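Local atomic coordinates of conserved hypothetical protein Ta0289 (PDB entry 1PVM), a protein that is of unknown function but joins a pair of CBS domains, modules that commonly sense adenosyl ligands, to a zinc-ribbon-like domain whose four cysteines bind metal. Residues L43-K46 / D52-L55; P162-N165 / E169-V172. All blocks are in the same frame, centred on the assembly; numbering follows the deposited sequence.

Contact 1 (L43-K46 / D52-L55); sequences LVVK and DVGL
L43 opens the pairing of these two antiparallel strands, its carbonyl O receiving a CA-H...O contact from L55 CA at 3.3 Å, with L55 CG and CD2 close to the same oxygen. V44 sits opposite L55 in a non-hydrogen-bonded pair; with CG1 anti to its backbone N (chi1 172°), that methyl comes within 3.6 Å of D52 OD1. V45 is where the register slips. Its N donates to G54 O at 2.9 Å, while its own O accepts V53 N at 2.8 Å and, weakly, G54 N at 3.4 Å. Two consecutive residues thus face one, a classic beta bulge. V45 CB and CG2 rest on the carbonyl of the fully extended G54, and V53 CG2 lies 3.4 Å from V45 O. K46 runs alongside D52 on the face that also carries V44; a bend at its last torsion (chi4 -64°) sets NZ 2.7 Å from D52 OD1, above the carboxylate plane, in a salt bridge, and NZ also bonds G50 O in the turn. A methionine in place of K46 would probably leave the D52 carboxylate without its charge partner and the turn less firmly tied. Strand 42-46 is central in its CBS sheet, between 21-23 and 52-57: L43 packs on I34 and M35 of helix 28-38, V44 on I121 of strand 118-123.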
ATOM      1  N   LEU B  43      -3.370   7.448  -8.607  1.00  7.15           N
ATOM      2  CA  LEU B  43      -3.434   8.656  -9.428  1.00  7.46           C
ATOM      3  C   LEU B  43      -3.259   8.297 -10.894  1.00  7.74           C
ATOM      4  O   LEU B  43      -2.468   7.411 -11.237  1.00  7.76           O
ATOM      5  CB  LEU B  43      -2.325   9.644  -9.041  1.00  7.95           C
ATOM      6  CG  LEU B  43      -2.162  10.071  -7.573  1.00  8.84           C
ATOM      7  CD1 LEU B  43      -0.919  10.948  -7.433  1.00  9.09           C
ATOM      8  CD2 LEU B  43      -3.396  10.815  -7.097  1.00 10.70           C
ATOM      9  N   VAL B  44      -4.006   8.973 -11.758  1.00  6.91           N
ATOM     10  CA  VAL B  44      -3.875   8.744 -13.190  1.00  7.26           C
ATOM     11  C   VAL B  44      -2.709   9.626 -13.627  1.00  7.24           C
ATOM     12  O   VAL B  44      -2.574  10.764 -13.167  1.00  7.64           O
ATOM     13  CB  VAL B  44      -5.161   9.155 -13.949  1.00  7.79           C
ATOM     14  CG1 VAL B  44      -4.933   9.082 -15.461  1.00  8.39           C
ATOM     15  CG2 VAL B  44      -6.309   8.246 -13.540  1.00  8.75           C
ATOM     16  N   VAL B  45      -1.855   9.093 -14.494  1.00  7.09           N
ATOM     17  CA  VAL B  45      -0.703   9.851 -14.968  1.00  7.14           C
ATOM     18  C   VAL B  45      -0.820  10.181 -16.454  1.00  8.09           C
ATOM     19  O   VAL B  45      -1.132   9.310 -17.267  1.00  8.67           O
ATOM     20  CB  VAL B  45       0.609   9.076 -14.746  1.00  6.53           C
ATOM     21  CG1 VAL B  45       1.789   9.983 -15.047  1.00  7.53           C
ATOM     22  CG2 VAL B  45       0.676   8.546 -13.322  1.00  5.62           C
ATOM     23  N   LYS B  46      -0.569  11.443 -16.797  1.00  8.84           N
ATOM     24  CA  LYS B  46      -0.630  11.896 -18.183  1.00 10.67           C
ATOM     25  C   LYS B  46       0.730  12.399 -18.638  1.00 10.69           C
ATOM     26  O   LYS B  46       1.515  12.886 -17.821  1.00 10.10           O
ATOM     27  CB  LYS B  46      -1.627  13.047 -18.329  1.00 13.19           C
ATOM     28  CG  LYS B  46      -3.089  12.652 -18.308  1.00 17.67           C
ATOM     29  CD  LYS B  46      -3.960  13.880 -18.548  1.00 21.56           C
ATOM     30  CE  LYS B  46      -5.433  13.524 -18.643  1.00 21.55           C
ATOM     31  NZ  LYS B  46      -5.721  12.662 -19.817  1.00 20.43           N
ATOM     32  N   ASP B  52      -3.123   9.512 -21.401  1.00 11.39           N
ATOM     33  CA  ASP B  52      -3.105   8.759 -20.146  1.00 11.73           C
ATOM     34  C   ASP B  52      -2.095   7.630 -20.308  1.00 11.85           C
ATOM     35  O   ASP B  52      -2.350   6.660 -21.017  1.00 12.88           O
ATOM     36  CB  ASP B  52      -4.493   8.199 -19.858  1.00 13.17           C
ATOM     37  CG  ASP B  52      -5.539   9.291 -19.723  1.00 14.68           C
ATOM     38  OD1 ASP B  52      -5.397  10.148 -18.827  1.00 15.68           O
ATOM     39  OD2 ASP B  52      -6.499   9.296 -20.520  1.00 17.23           O
ATOM     40  N   VAL B  53      -0.954   7.756 -19.637  1.00  9.37           N
ATOM     41  CA  VAL B  53       0.117   6.779 -19.778  1.00  9.55           C
ATOM     42  C   VAL B  53       0.329   5.795 -18.636  1.00  9.21           C
ATOM     43  O   VAL B  53       1.072   4.830 -18.783  1.00  8.47           O
ATOM     44  CB  VAL B  53       1.464   7.499 -20.060  1.00  9.61           C
ATOM     45  CG1 VAL B  53       1.395   8.219 -21.411  1.00  8.60           C
ATOM     46  CG2 VAL B  53       1.772   8.496 -18.936  1.00  9.87           C
ATOM     47  N   GLY B  54      -0.307   6.023 -17.495  1.00  9.01           N
ATOM     48  CA  GLY B  54      -0.116   5.088 -16.405  1.00  6.66           C
ATOM     49  C   GLY B  54      -0.941   5.366 -15.173  1.00  7.05           C
ATOM     50  O   GLY B  54      -1.747   6.290 -15.135  1.00  7.33           O
ATOM     51  N   LEU B  55      -0.739   4.541 -14.158  1.00  6.26           N
ATOM     52  CA  LEU B  55      -1.450   4.696 -12.901  1.00  7.28           C
ATOM     53  C   LEU B  55      -0.430   4.490 -11.785  1.00  6.59           C
ATOM     54  O   LEU B  55       0.275   3.479 -11.755  1.00  6.75           O
ATOM     55  CB  LEU B  55      -2.587   3.663 -12.813  1.00  7.44           C
ATOM     56  CG  LEU B  55      -3.744   3.948 -11.839  1.00 10.77           C
ATOM     57  CD1 LEU B  55      -4.906   3.021 -12.147  1.00 10.87           C
ATOM     58  CD2 LEU B  55      -3.290   3.774 -10.399  1.00 12.19           C
TER

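Contact 2 (P162-N165 / E169-V172); sequences PVYN and EIKV
A two-stranded antiparallel beta hairpin of the zinc-ribbon-like domain, strands 160-164 and 170-175, brings V163 and Y164 against V172 and I170. The strands cross well away from strict antiparallel, 119° between their short segments, and three backbone bonds tie them: V163 N to V172 O at 3.0 Å, K171 N to V163 O at 2.8 Å, and, at the turn end, N165 N to E169 O at 3.1 Å. The E169 oxygen also takes a CA-H...O contact from Y164 CA at 3.2 Å. One face carries V163 and V172, which run alongside each other, V172 CG2 reaching V163 CB at 3.9 Å. That methyl is placed between the backbone N and carbonyl carbon of V172 (chi1 -58° for CG1), on the flank nearer V163. Beyond the turn bond, the N165 side chain lies across E169, amide and carboxylate planes 25° apart. The E169 carboxylate is held from outside the hairpin, OE2 accepting a hydrogen bond from N69 ND2, and E169 packs on F29 of the second subunit. I170, buried, leans on P67 and also hydrogen-bonds to it through the backbone. P162 CB adds a looser touch to I170 CD1 at 4.3 Å. On the face of Y164 and I170 the two side chains again run alongside each other; the closest touch there is Y164 CE2 on I170 CG1 at 3.6 Å.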
ATOM      1  N   PRO B 162      13.486  -5.800 -14.389  1.00 10.94           N
ATOM      2  CA  PRO B 162      14.458  -5.207 -13.460  1.00 11.47           C
ATOM      3  C   PRO B 162      15.890  -5.679 -13.694  1.00  9.53           C
ATOM      4  O   PRO B 162      16.116  -6.856 -13.941  1.00 10.87           O
ATOM      5  CB  PRO B 162      13.969  -5.674 -12.084  1.00 11.43           C
ATOM      6  CG  PRO B 162      12.546  -6.122 -12.307  1.00 15.49           C
ATOM      7  CD  PRO B 162      12.561  -6.703 -13.682  1.00 12.82           C
ATOM      8  N   VAL B 163      16.844  -4.758 -13.618  1.00  9.40           N
ATOM      9  CA  VAL B 163      18.262  -5.097 -13.748  1.00  9.38           C
ATOM     10  C   VAL B 163      18.886  -4.638 -12.427  1.00  9.55           C
ATOM     11  O   VAL B 163      18.935  -3.439 -12.138  1.00  9.54           O
ATOM     12  CB  VAL B 163      18.948  -4.358 -14.913  1.00  9.45           C
ATOM     13  CG1 VAL B 163      20.436  -4.687 -14.916  1.00  8.98           C
ATOM     14  CG2 VAL B 163      18.311  -4.763 -16.240  1.00  9.66           C
ATOM     15  N   TYR B 164      19.352  -5.599 -11.632  1.00 10.30           N
ATOM     16  CA  TYR B 164      19.927  -5.317 -10.319  1.00 10.49           C
ATOM     17  C   TYR B 164      21.446  -5.262 -10.278  1.00 11.80           C
ATOM     18  O   TYR B 164      22.117  -5.846 -11.131  1.00 11.34           O
ATOM     19  CB  TYR B 164      19.485  -6.384  -9.318  1.00 11.51           C
ATOM     20  CG  TYR B 164      17.994  -6.601  -9.218  1.00 11.64           C
ATOM     21  CD1 TYR B 164      17.353  -7.567  -9.995  1.00 11.73           C
ATOM     22  CD2 TYR B 164      17.227  -5.858  -8.324  1.00 12.27           C
ATOM     23  CE1 TYR B 164      15.984  -7.792  -9.881  1.00 11.22           C
ATOM     24  CE2 TYR B 164      15.860  -6.072  -8.203  1.00 12.00           C
ATOM     25  CZ  TYR B 164      15.244  -7.038  -8.980  1.00 12.23           C
ATOM     26  OH  TYR B 164      13.892  -7.253  -8.844  1.00 12.89           O
ATOM     27  N   ASN B 165      21.979  -4.557  -9.279  1.00 11.63           N
ATOM     28  CA  ASN B 165      23.424  -4.483  -9.086  1.00 11.82           C
ATOM     29  C   ASN B 165      23.756  -5.271  -7.813  1.00 12.42           C
ATOM     30  O   ASN B 165      22.873  -5.914  -7.245  1.00 12.10           O
ATOM     31  CB  ASN B 165      23.919  -3.031  -9.007  1.00 11.19           C
ATOM     32  CG  ASN B 165      23.380  -2.268  -7.811  1.00 12.49           C
ATOM     33  OD1 ASN B 165      23.536  -1.042  -7.735  1.00 17.32           O
ATOM     34  ND2 ASN B 165      22.759  -2.972  -6.870  1.00 10.77           N
ATOM     35  N   GLU B 169      20.057  -3.023  -5.716  1.00 12.45           N
ATOM     36  CA  GLU B 169      19.370  -1.838  -6.219  1.00 13.21           C
ATOM     37  C   GLU B 169      18.935  -2.073  -7.651  1.00 14.49           C
ATOM     38  O   GLU B 169      19.645  -2.726  -8.418  1.00 15.60           O
ATOM     39  CB  GLU B 169      20.294  -0.615  -6.222  1.00 13.77           C
ATOM     40  CG  GLU B 169      20.942  -0.249  -4.895  1.00 15.04           C
ATOM     41  CD  GLU B 169      21.951   0.876  -5.054  1.00 18.64           C
ATOM     42  OE1 GLU B 169      22.762   0.823  -6.006  1.00 18.93           O
ATOM     43  OE2 GLU B 169      21.945   1.813  -4.230  1.00 21.39           O
ATOM     44  N   ILE B 170      17.769  -1.552  -8.015  1.00 13.81           N
ATOM     45  CA  ILE B 170      17.309  -1.663  -9.391  1.00 13.73           C
ATOM     46  C   ILE B 170      18.023  -0.528 -10.115  1.00 14.03           C
ATOM     47  O   ILE B 170      17.767   0.648  -9.840  1.00 15.22           O
ATOM     48  CB  ILE B 170      15.780  -1.457  -9.524  1.00 12.68           C
ATOM     49  CG1 ILE B 170      15.044  -2.679  -8.976  1.00 13.89           C
ATOM     50  CG2 ILE B 170      15.406  -1.225 -10.985  1.00 12.52           C
ATOM     51  CD1 ILE B 170      13.542  -2.599  -9.104  1.00 13.73           C
ATOM     52  N   LYS B 171      18.939  -0.875 -11.013  1.00 13.34           N
ATOM     53  CA  LYS B 171      19.672   0.140 -11.757  1.00 14.60           C
ATOM     54  C   LYS B 171      18.791   0.754 -12.834  1.00 12.94           C
ATOM     55  O   LYS B 171      18.735   1.970 -12.990  1.00 13.24           O
ATOM     56  CB  LYS B 171      20.927  -0.463 -12.391  1.00 17.17           C
ATOM     57  CG  LYS B 171      22.201  -0.116 -11.649  1.00 21.55           C
ATOM     58  CD  LYS B 171      22.351   1.392 -11.558  1.00 23.06           C
ATOM     59  CE  LYS B 171      23.635   1.789 -10.879  1.00 24.24           C
ATOM     60  NZ  LYS B 171      23.658   3.245 -10.627  1.00 25.63           N
ATOM     61  N   VAL B 172      18.109  -0.109 -13.576  1.00 12.28           N
ATOM     62  CA  VAL B 172      17.204   0.316 -14.635  1.00 11.34           C
ATOM     63  C   VAL B 172      16.224  -0.817 -14.860  1.00 11.05           C
ATOM     64  O   VAL B 172      16.378  -1.905 -14.304  1.00 10.10           O
ATOM     65  CB  VAL B 172      17.931   0.532 -16.009  1.00 11.90           C
ATOM     66  CG1 VAL B 172      19.036   1.566 -15.889  1.00 11.26           C
ATOM     67  CG2 VAL B 172      18.487  -0.793 -16.518  1.00 13.01           C
TER

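Contacts 1 and 2 are both antiparallel hairpins with short connections, but they belong to different modules: 43-46 with 52-55 lies in the first CBS domain, 162-165 with 169-172 in the C-terminal metal-binding domain. They follow in series along the chain and do not touch, their centres about 24 Å apart and nearest atoms about 15 Å. Contact 1 is buried and away from the metal site, its centre about 8 Å from the centre of the chain; contact 2 lies at the surface, its centre about 21 Å from that point. Strand 170-175 carries contact 2 on to C175, which with C152, C155 and C180 binds mercury here; the V172 side chain is about 12 Å from that ion.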